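NADPH-flavin oxidoreductase (Helicobacter pylori, PDB 2H0U) uses NADPH or NADH to reduce flavins as an FMN-dependent oxidoreductase of the nitroreductase family. Local coordinates at the interface of chains A and B. Coordinates in Å, arbitrary orientation; residue numbers count along the deposited sequence, not the author numbering. Chains: chain A/B, NADPH-flavin oxidoreductase.

Contact 1: the interface of chains A and B. Residues chain A 47, 103-104; chain B 205-207.
The backbone N of B:Trp207 donates to the carboxylate oxygen OE1 of A:Glu47 at 2.8 Å, joining two loops across the dimer interface of this nitroreductase-family flavoenzyme. The oxygen offers its syn lone pair, and the bond is fairly straight, 156° at the hydrogen. The aliphatic CD of B:Arg206 lies over one face of this carboxylate, 3.4 Å from CD of A:Glu47, a contact of carbon on carbon rather than a salt bridge. B:Arg206 belongs to the FMN site, so the partner's glutamate and lysine probably steady a loop that serves the cofactor. A:Val103 packs with both branches: CG2 sits over the middle of one indole face of B:Trp207, 3.5 Å from the centroid of the six-membered ring, while CG1 leans on the B:Thr205 to B:Arg206 backbone. Its chi1 of -180° sets CG1 anti to the backbone N and leaves CG2 to cap the indole. The side-chain amine NZ of A:Lys104 reaches B:Thr205 twice, donating to the hydroxyl OG1 at 2.9 Å and to the carbonyl O at 3.0 Å. A bend of the B:Arg206 chain at chi2 (-61°) brings its guanidinium back over its own loop, with the accepting oxygen in the guanidinium plane. The carbonyl O of B:Thr205 thus also accepts NH1 of B:Arg206 at 3.0 Å, and the two donors arrive from opposite faces of its plane.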
ATOM      1  N   GLU A  47       0.063 -10.830  -8.044  1.00 11.18           N
ATOM      2  CA  GLU A  47      -0.783 -11.151  -6.860  1.00 10.69           C
ATOM      3  C   GLU A  47       0.006 -11.981  -5.848  1.00  9.79           C
ATOM      4  O   GLU A  47      -0.420 -13.091  -5.490  1.00 10.49           O
ATOM      5  CB  GLU A  47      -2.036 -11.955  -7.281  1.00 12.23           C
ATOM      6  CG  GLU A  47      -2.977 -11.279  -8.225  1.00 13.67           C
ATOM      7  CD  GLU A  47      -3.992 -12.283  -8.826  1.00 12.90           C
ATOM      8  OE1 GLU A  47      -4.817 -12.834  -8.066  1.00 13.59           O
ATOM      9  OE2 GLU A  47      -3.984 -12.455 -10.046  1.00 15.39           O
ATOM     10  N   VAL A 103      -3.372 -17.686 -14.405  1.00 16.80           N
ATOM     11  CA  VAL A 103      -4.212 -16.506 -14.303  1.00 16.73           C
ATOM     12  C   VAL A 103      -4.150 -15.706 -15.585  1.00 15.77           C
ATOM     13  O   VAL A 103      -5.187 -15.306 -16.114  1.00 14.71           O
ATOM     14  CB  VAL A 103      -3.822 -15.599 -13.105  1.00 16.04           C
ATOM     15  CG1 VAL A 103      -4.749 -14.336 -13.014  1.00 15.99           C
ATOM     16  CG2 VAL A 103      -3.844 -16.399 -11.783  1.00 18.95           C
ATOM     17  N   LYS A 104      -2.936 -15.466 -16.066  1.00 14.75           N
ATOM     18  CA  LYS A 104      -2.737 -14.576 -17.213  1.00 15.38           C
ATOM     19  C   LYS A 104      -2.843 -15.311 -18.558  1.00 16.11           C
ATOM     20  O   LYS A 104      -3.005 -14.684 -19.612  1.00 15.16           O
ATOM     21  CB  LYS A 104      -1.393 -13.814 -17.096  1.00 15.18           C
ATOM     22  CG  LYS A 104      -1.213 -12.993 -15.782  1.00 15.85           C
ATOM     23  CD  LYS A 104      -2.409 -12.073 -15.518  1.00 17.61           C
ATOM     24  CE  LYS A 104      -2.307 -11.366 -14.144  1.00 16.49           C
ATOM     25  NZ  LYS A 104      -3.495 -10.456 -13.933  1.00 16.09           N
TER
ATOM     26  N   THR B 205      -8.165 -10.124 -14.418  1.00 18.04           N
ATOM     27  CA  THR B 205      -7.790 -11.523 -14.271  1.00 18.40           C
ATOM     28  C   THR B 205      -7.110 -11.661 -12.929  1.00 17.25           C
ATOM     29  O   THR B 205      -6.109 -10.982 -12.660  1.00 17.88           O
ATOM     30  CB  THR B 205      -6.834 -12.038 -15.384  1.00 18.09           C
ATOM     31  OG1 THR B 205      -5.746 -11.113 -15.566  1.00 20.32           O
ATOM     32  CG2 THR B 205      -7.614 -12.222 -16.721  1.00 19.50           C
ATOM     33  N   ARG B 206      -7.656 -12.521 -12.095  1.00 16.59           N
ATOM     34  CA  ARG B 206      -7.129 -12.728 -10.727  1.00 16.43           C
ATOM     35  C   ARG B 206      -7.239 -14.191 -10.355  1.00 16.72           C
ATOM     36  O   ARG B 206      -8.075 -14.909 -10.924  1.00 16.56           O
ATOM     37  CB  ARG B 206      -7.948 -11.904  -9.698  1.00 16.23           C
ATOM     38  CG  ARG B 206      -7.778 -10.362  -9.753  1.00 16.93           C
ATOM     39  CD  ARG B 206      -6.330  -9.917  -9.483  1.00 17.75           C
ATOM     40  NE  ARG B 206      -6.247  -8.451  -9.409  1.00 18.33           N
ATOM     41  CZ  ARG B 206      -6.169  -7.645 -10.463  1.00 18.83           C
ATOM     42  NH1 ARG B 206      -6.090  -8.133 -11.692  1.00 16.37           N
ATOM     43  NH2 ARG B 206      -6.147  -6.338 -10.279  1.00 17.55           N
ATOM     44  N   TRP B 207      -6.459 -14.637  -9.368  1.00 16.85           N
ATOM     45  CA  TRP B 207      -6.736 -15.928  -8.739  1.00 16.43           C
ATOM     46  C   TRP B 207      -8.174 -15.968  -8.217  1.00 17.02           C
ATOM     47  O   TRP B 207      -8.707 -14.943  -7.806  1.00 17.27           O
ATOM     48  CB  TRP B 207      -5.824 -16.207  -7.549  1.00 15.80           C
ATOM     49  CG  TRP B 207      -4.392 -16.508  -7.892  1.00 15.50           C
ATOM     50  CD1 TRP B 207      -3.302 -15.748  -7.550  1.00 15.51           C
ATOM     51  CD2 TRP B 207      -3.881 -17.645  -8.595  1.00 17.61           C
ATOM     52  NE1 TRP B 207      -2.141 -16.333  -8.010  1.00 15.86           N
ATOM     53  CE2 TRP B 207      -2.467 -17.503  -8.656  1.00 15.37           C
ATOM     54  CE3 TRP B 207      -4.467 -18.788  -9.171  1.00 14.88           C
ATOM     55  CZ2 TRP B 207      -1.650 -18.436  -9.293  1.00 16.17           C
ATOM     56  CZ3 TRP B 207      -3.637 -19.720  -9.785  1.00 16.20           C
ATOM     57  CH2 TRP B 207      -2.251 -19.543  -9.835  1.00 15.64           C
TER

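Contact 2: the interface of chains A and B. Residues chain A 2-3, 6-7; chain B 29, 32, 36, 156.
The first turn of helix 3-12 of chain A (A:Arg3 to A:Val7) runs nearly parallel to, and in the same direction as, helix 27-38 of chain B (B:Asp29 to B:Val36), with B:Leu156 from a loop alongside, in the nitroreductase-family dimer interface. At the start of the A helix, A:Arg3 turns the NE edge of its guanidinium to B:Asp29. NE and NH2 of A:Arg3 both donate to the one carboxylate oxygen OD1 of B:Asp29, at 2.9 and 3.1 Å, so the salt bridge is a side-on grip on a single atom. OD1 lies nearly in the guanidinium plane, yet the carboxylate is turned 47° from it: NE meets the oxygen nearly along its C-O bond, whereas NH2 comes from above the carboxylate plane. The arginine chain gets there with CG between its backbone N and carbonyl carbon (chi1 81°) and a bend at chi3. Next to this salt bridge, CB of A:Arg3 touches CB of B:Ala32, and one turn on, CG2 of A:Val7 packs on the same methyl at 3.9 Å. A:Val6 spreads its branches: CG2 meets CD2 of B:Leu156 at 3.8 Å, and CG1 reaches CG2 of B:Val36 at 4.0 Å, their side chains crossing at about a right angle. CD2 of B:Leu156 also lies 3.7 Å from the backbone N of A:Arg3.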
ATOM      1  N   ASP A   2     -19.118  13.429  -5.686  1.00 29.90           N
ATOM      2  CA  ASP A   2     -18.265  14.599  -6.045  1.00 28.56           C
ATOM      3  C   ASP A   2     -17.018  14.681  -5.175  1.00 27.29           C
ATOM      4  O   ASP A   2     -16.821  13.859  -4.293  1.00 26.15           O
ATOM      5  CB  ASP A   2     -19.078  15.899  -5.982  1.00 29.45           C
ATOM      6  CG  ASP A   2     -19.563  16.241  -4.586  1.00 30.28           C
ATOM      7  OD1 ASP A   2     -18.933  15.834  -3.585  1.00 30.24           O
ATOM      8  OD2 ASP A   2     -20.594  16.951  -4.495  1.00 33.00           O
ATOM      9  N   ARG A   3     -16.174  15.673  -5.429  1.00 26.32           N
ATOM     10  CA  ARG A   3     -14.885  15.738  -4.735  1.00 25.52           C
ATOM     11  C   ARG A   3     -15.084  15.983  -3.229  1.00 25.58           C
ATOM     12  O   ARG A   3     -14.324  15.481  -2.396  1.00 24.02           O
ATOM     13  CB  ARG A   3     -13.972  16.778  -5.425  1.00 25.71           C
ATOM     14  CG  ARG A   3     -14.220  18.199  -5.055  1.00 26.25           C
ATOM     15  CD  ARG A   3     -13.303  19.141  -5.811  1.00 24.49           C
ATOM     16  NE  ARG A   3     -13.560  19.107  -7.247  1.00 27.63           N
ATOM     17  CZ  ARG A   3     -14.409  19.910  -7.883  1.00 26.64           C
ATOM     18  NH1 ARG A   3     -15.092  20.843  -7.221  1.00 29.09           N
ATOM     19  NH2 ARG A   3     -14.570  19.791  -9.197  1.00 24.50           N
ATOM     20  N   VAL A   6     -15.723  12.640  -1.790  1.00 23.11           N
ATOM     21  CA  VAL A   6     -14.482  11.868  -1.814  1.00 23.60           C
ATOM     22  C   VAL A   6     -13.555  12.265  -0.665  1.00 22.41           C
ATOM     23  O   VAL A   6     -13.024  11.401   0.021  1.00 23.06           O
ATOM     24  CB  VAL A   6     -13.727  12.015  -3.154  1.00 23.84           C
ATOM     25  CG1 VAL A   6     -12.344  11.368  -3.030  1.00 26.36           C
ATOM     26  CG2 VAL A   6     -14.524  11.372  -4.315  1.00 24.34           C
ATOM     27  N   VAL A   7     -13.347  13.565  -0.468  1.00 21.53           N
ATOM     28  CA  VAL A   7     -12.498  14.031   0.655  1.00 21.14           C
ATOM     29  C   VAL A   7     -13.125  13.672   2.010  1.00 20.72           C
ATOM     30  O   VAL A   7     -12.421  13.171   2.910  1.00 20.70           O
ATOM     31  CB  VAL A   7     -12.100  15.539   0.512  1.00 21.63           C
ATOM     32  CG1 VAL A   7     -11.275  16.007   1.716  1.00 21.46           C
ATOM     33  CG2 VAL A   7     -11.256  15.716  -0.760  1.00 22.04           C
TER
ATOM     34  N   ASP B  29     -10.298  18.986  -8.952  1.00  9.38           N
ATOM     35  CA  ASP B  29     -10.235  17.522  -8.789  1.00  9.53           C
ATOM     36  C   ASP B  29      -8.806  17.116  -8.388  1.00  9.98           C
ATOM     37  O   ASP B  29      -8.621  16.239  -7.532  1.00  9.77           O
ATOM     38  CB  ASP B  29     -10.678  16.754 -10.037  1.00  9.19           C
ATOM     39  CG  ASP B  29     -12.204  16.725 -10.218  1.00 11.24           C
ATOM     40  OD1 ASP B  29     -12.949  17.148  -9.300  1.00 12.00           O
ATOM     41  OD2 ASP B  29     -12.642  16.261 -11.290  1.00 12.37           O
ATOM     42  N   ALA B  32      -8.111  17.820  -4.799  1.00  8.76           N
ATOM     43  CA  ALA B  32      -8.778  16.821  -3.917  1.00  7.44           C
ATOM     44  C   ALA B  32      -7.986  15.525  -3.839  1.00  7.92           C
ATOM     45  O   ALA B  32      -7.852  14.945  -2.755  1.00  9.07           O
ATOM     46  CB  ALA B  32     -10.195  16.519  -4.374  1.00  8.78           C
ATOM     47  N   VAL B  36      -6.412  13.595  -0.638  1.00  7.99           N
ATOM     48  CA  VAL B  36      -6.523  12.158  -0.342  1.00  7.61           C
ATOM     49  C   VAL B  36      -5.157  11.579   0.084  1.00  7.76           C
ATOM     50  O   VAL B  36      -5.060  10.879   1.102  1.00  7.81           O
ATOM     51  CB  VAL B  36      -7.135  11.376  -1.549  1.00  7.64           C
ATOM     52  CG1 VAL B  36      -7.088   9.850  -1.331  1.00  8.57           C
ATOM     53  CG2 VAL B  36      -8.596  11.819  -1.774  1.00  8.81           C
ATOM     54  N   LEU B 156     -13.974   9.538  -8.665  1.00 14.18           N
ATOM     55  CA  LEU B 156     -14.207  10.734  -9.497  1.00 13.06           C
ATOM     56  C   LEU B 156     -14.274  10.476 -10.993  1.00 12.78           C
ATOM     57  O   LEU B 156     -14.438  11.417 -11.754  1.00 13.75           O
ATOM     58  CB  LEU B 156     -13.140  11.808  -9.236  1.00 13.28           C
ATOM     59  CG  LEU B 156     -13.154  12.463  -7.855  1.00 13.77           C
ATOM     60  CD1 LEU B 156     -11.922  13.349  -7.641  1.00 16.10           C
ATOM     61  CD2 LEU B 156     -14.468  13.269  -7.662  1.00 18.21           C
TER

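Contact 3: the interface of chains A and B. Residues chain A 52-56, 175, 180; chain B 215-216.
One face of the A:Tyr180 ring receives B:Ile216, whose CG1 stands 3.7 Å above the ring plane and is displaced toward the rim on the CD1 side. The gamma methyl CG2 of B:Ile216 lies over the same face near the opposite rim, 3.9 Å from CE2 of A:Tyr180, so both branches span one face. With CG1 anti to the carbonyl carbon (chi1 -65°), the isoleucine sends its delta methyl onward among leucines of chain A. There CD1 of B:Ile216 meets CD1 of A:Leu54 at 3.7 Å and CB of A:Leu52 at 3.8 Å, while CD2 of A:Leu175, from helix 168-178, approaches more loosely and at about a right angle. This apolar socket holds the side chain of B:Ile216 at the end of C-terminal strand 213-216, which pairs in parallel with strand 49-54 of chain A and extends the partner's sheet in this nitroreductase-family dimer. The backbone N of B:Ile216 donates to the carbonyl O of A:Leu53 at 2.8 Å, 167° at the hydrogen. B:Val215 points away from the tyrosine, its side chain lying next to that of A:Leu53 and pointing the same way, with CG1 against CB of A:Lys55. Just past the end of the A strand, the carbonyl O of B:Ile216 accepts the backbone N of A:Asn56 at 3.2 Å, a more bent bond of 138° at the hydrogen.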
ATOM      1  N   LEU A  52      -5.520 -14.372   5.343  1.00  7.99           N
ATOM      2  CA  LEU A  52      -6.117 -15.279   6.297  1.00  8.89           C
ATOM      3  C   LEU A  52      -7.094 -14.527   7.176  1.00  9.87           C
ATOM      4  O   LEU A  52      -6.749 -13.465   7.706  1.00  9.74           O
ATOM      5  CB  LEU A  52      -5.045 -15.965   7.207  1.00  7.77           C
ATOM      6  CG  LEU A  52      -3.809 -16.588   6.545  1.00  9.83           C
ATOM      7  CD1 LEU A  52      -2.750 -17.024   7.555  1.00 10.59           C
ATOM      8  CD2 LEU A  52      -4.198 -17.776   5.627  1.00 10.73           C
ATOM      9  N   LEU A  53      -8.305 -15.072   7.325  1.00  9.77           N
ATOM     10  CA  LEU A  53      -9.236 -14.564   8.341  1.00 10.65           C
ATOM     11  C   LEU A  53      -9.038 -15.328   9.657  1.00 12.52           C
ATOM     12  O   LEU A  53      -9.246 -16.554   9.717  1.00 12.21           O
ATOM     13  CB  LEU A  53     -10.691 -14.685   7.896  1.00 10.95           C
ATOM     14  CG  LEU A  53     -11.735 -14.174   8.920  1.00  9.92           C
ATOM     15  CD1 LEU A  53     -11.692 -12.632   9.028  1.00 11.00           C
ATOM     16  CD2 LEU A  53     -13.147 -14.647   8.582  1.00 10.87           C
ATOM     17  N   LEU A  54      -8.628 -14.603  10.690  1.00 13.34           N
ATOM     18  CA  LEU A  54      -8.448 -15.221  11.990  1.00 16.74           C
ATOM     19  C   LEU A  54      -9.809 -15.207  12.660  1.00 18.65           C
ATOM     20  O   LEU A  54     -10.224 -14.198  13.205  1.00 18.47           O
ATOM     21  CB  LEU A  54      -7.350 -14.537  12.811  1.00 15.00           C
ATOM     22  CG  LEU A  54      -6.896 -15.310  14.074  1.00 18.67           C
ATOM     23  CD1 LEU A  54      -6.506 -16.764  13.774  1.00 20.53           C
ATOM     24  CD2 LEU A  54      -5.740 -14.613  14.756  1.00 17.86           C
ATOM     25  N   LYS A  55     -10.529 -16.315  12.494  1.00 21.12           N
ATOM     26  CA  LYS A  55     -11.850 -16.491  13.090  1.00 24.20           C
ATOM     27  C   LYS A  55     -11.687 -17.221  14.425  1.00 25.25           C
ATOM     28  O   LYS A  55     -12.371 -16.907  15.407  1.00 26.89           O
ATOM     29  CB  LYS A  55     -12.752 -17.272  12.129  1.00 24.23           C
ATOM     30  CG  LYS A  55     -14.180 -17.402  12.559  1.00 27.59           C
ATOM     31  CD  LYS A  55     -15.096 -17.359  11.348  1.00 29.06           C
ATOM     32  CE  LYS A  55     -16.550 -17.582  11.742  1.00 31.78           C
ATOM     33  NZ  LYS A  55     -16.967 -19.014  11.525  1.00 33.76           N
ATOM     34  N   ASN A  56     -10.768 -18.188  14.447  1.00 26.55           N
ATOM     35  CA  ASN A  56     -10.533 -19.071  15.604  1.00 26.03           C
ATOM     36  C   ASN A  56     -10.347 -18.310  16.931  1.00 26.60           C
ATOM     37  O   ASN A  56      -9.277 -17.740  17.216  1.00 25.54           O
ATOM     38  CB  ASN A  56      -9.340 -19.962  15.322  1.00 26.82           C
ATOM     39  N   LEU A 175       1.679 -19.376  13.549  1.00 18.52           N
ATOM     40  CA  LEU A 175       0.954 -19.783  12.347  1.00 18.53           C
ATOM     41  C   LEU A 175       1.515 -21.077  11.732  1.00 19.15           C
ATOM     42  O   LEU A 175       0.736 -21.968  11.316  1.00 19.04           O
ATOM     43  CB  LEU A 175       0.939 -18.639  11.327  1.00 17.49           C
ATOM     44  CG  LEU A 175       0.012 -17.465  11.643  1.00 16.98           C
ATOM     45  CD1 LEU A 175       0.179 -16.343  10.616  1.00 13.19           C
ATOM     46  CD2 LEU A 175      -1.470 -17.921  11.691  1.00 16.42           C
ATOM     47  N   TYR A 180      -0.908 -23.050   9.180  1.00 16.86           N
ATOM     48  CA  TYR A 180      -1.539 -22.053   8.301  1.00 16.65           C
ATOM     49  C   TYR A 180      -0.502 -21.122   7.662  1.00 16.68           C
ATOM     50  O   TYR A 180      -0.852 -20.126   7.025  1.00 17.15           O
ATOM     51  CB  TYR A 180      -2.614 -21.251   9.051  1.00 17.12           C
ATOM     52  CG  TYR A 180      -3.862 -22.060   9.339  1.00 17.91           C
ATOM     53  CD1 TYR A 180      -4.870 -22.141   8.388  1.00 15.80           C
ATOM     54  CD2 TYR A 180      -4.023 -22.739  10.537  1.00 17.53           C
ATOM     55  CE1 TYR A 180      -6.000 -22.869   8.621  1.00 16.88           C
ATOM     56  CE2 TYR A 180      -5.174 -23.495  10.772  1.00 18.69           C
ATOM     57  CZ  TYR A 180      -6.143 -23.539   9.790  1.00 17.54           C
ATOM     58  OH  TYR A 180      -7.299 -24.247   9.941  1.00 20.04           O
TER
ATOM     59  N   VAL B 215     -10.023 -19.070   5.684  1.00 17.64           N
ATOM     60  CA  VAL B 215     -10.476 -18.821   7.050  1.00 18.49           C
ATOM     61  C   VAL B 215      -9.719 -19.793   7.975  1.00 19.34           C
ATOM     62  O   VAL B 215      -9.651 -21.001   7.715  1.00 17.20           O
ATOM     63  CB  VAL B 215     -12.006 -18.978   7.167  1.00 19.43           C
ATOM     64  CG1 VAL B 215     -12.511 -18.699   8.586  1.00 19.68           C
ATOM     65  CG2 VAL B 215     -12.729 -18.061   6.151  1.00 20.34           C
ATOM     66  N   ILE B 216      -9.126 -19.258   9.037  1.00 20.45           N
ATOM     67  CA  ILE B 216      -8.488 -20.081  10.038  1.00 22.34           C
ATOM     68  C   ILE B 216      -9.601 -20.511  11.004  1.00 24.29           C
ATOM     69  O   ILE B 216     -10.206 -19.680  11.700  1.00 22.16           O
ATOM     70  CB  ILE B 216      -7.359 -19.348  10.813  1.00 22.23           C
ATOM     71  CG1 ILE B 216      -6.181 -18.993   9.884  1.00 24.77           C
ATOM     72  CG2 ILE B 216      -6.872 -20.214  11.995  1.00 20.88           C
ATOM     73  CD1 ILE B 216      -5.261 -17.900  10.438  1.00 23.44           C
TER

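Contact 1 and contact 3 lie about 23 Å apart, measured between the centres of their C-alpha atoms, and contact 2 is about 30 Å from contact 1 and 36 Å from contact 3. The C-terminal stretch of chain B links contacts 1 and 3: residues 205-207 lead through helix 209-212 into strand 213-216, so this tail runs along the partner from the cofactor loop to its sheet. Contact 2 instead joins the N-terminal helix of chain A to chain B. With the two-fold symmetry repeating each contact, both ends of each chain embrace the other, consistent with an intertwined homodimer.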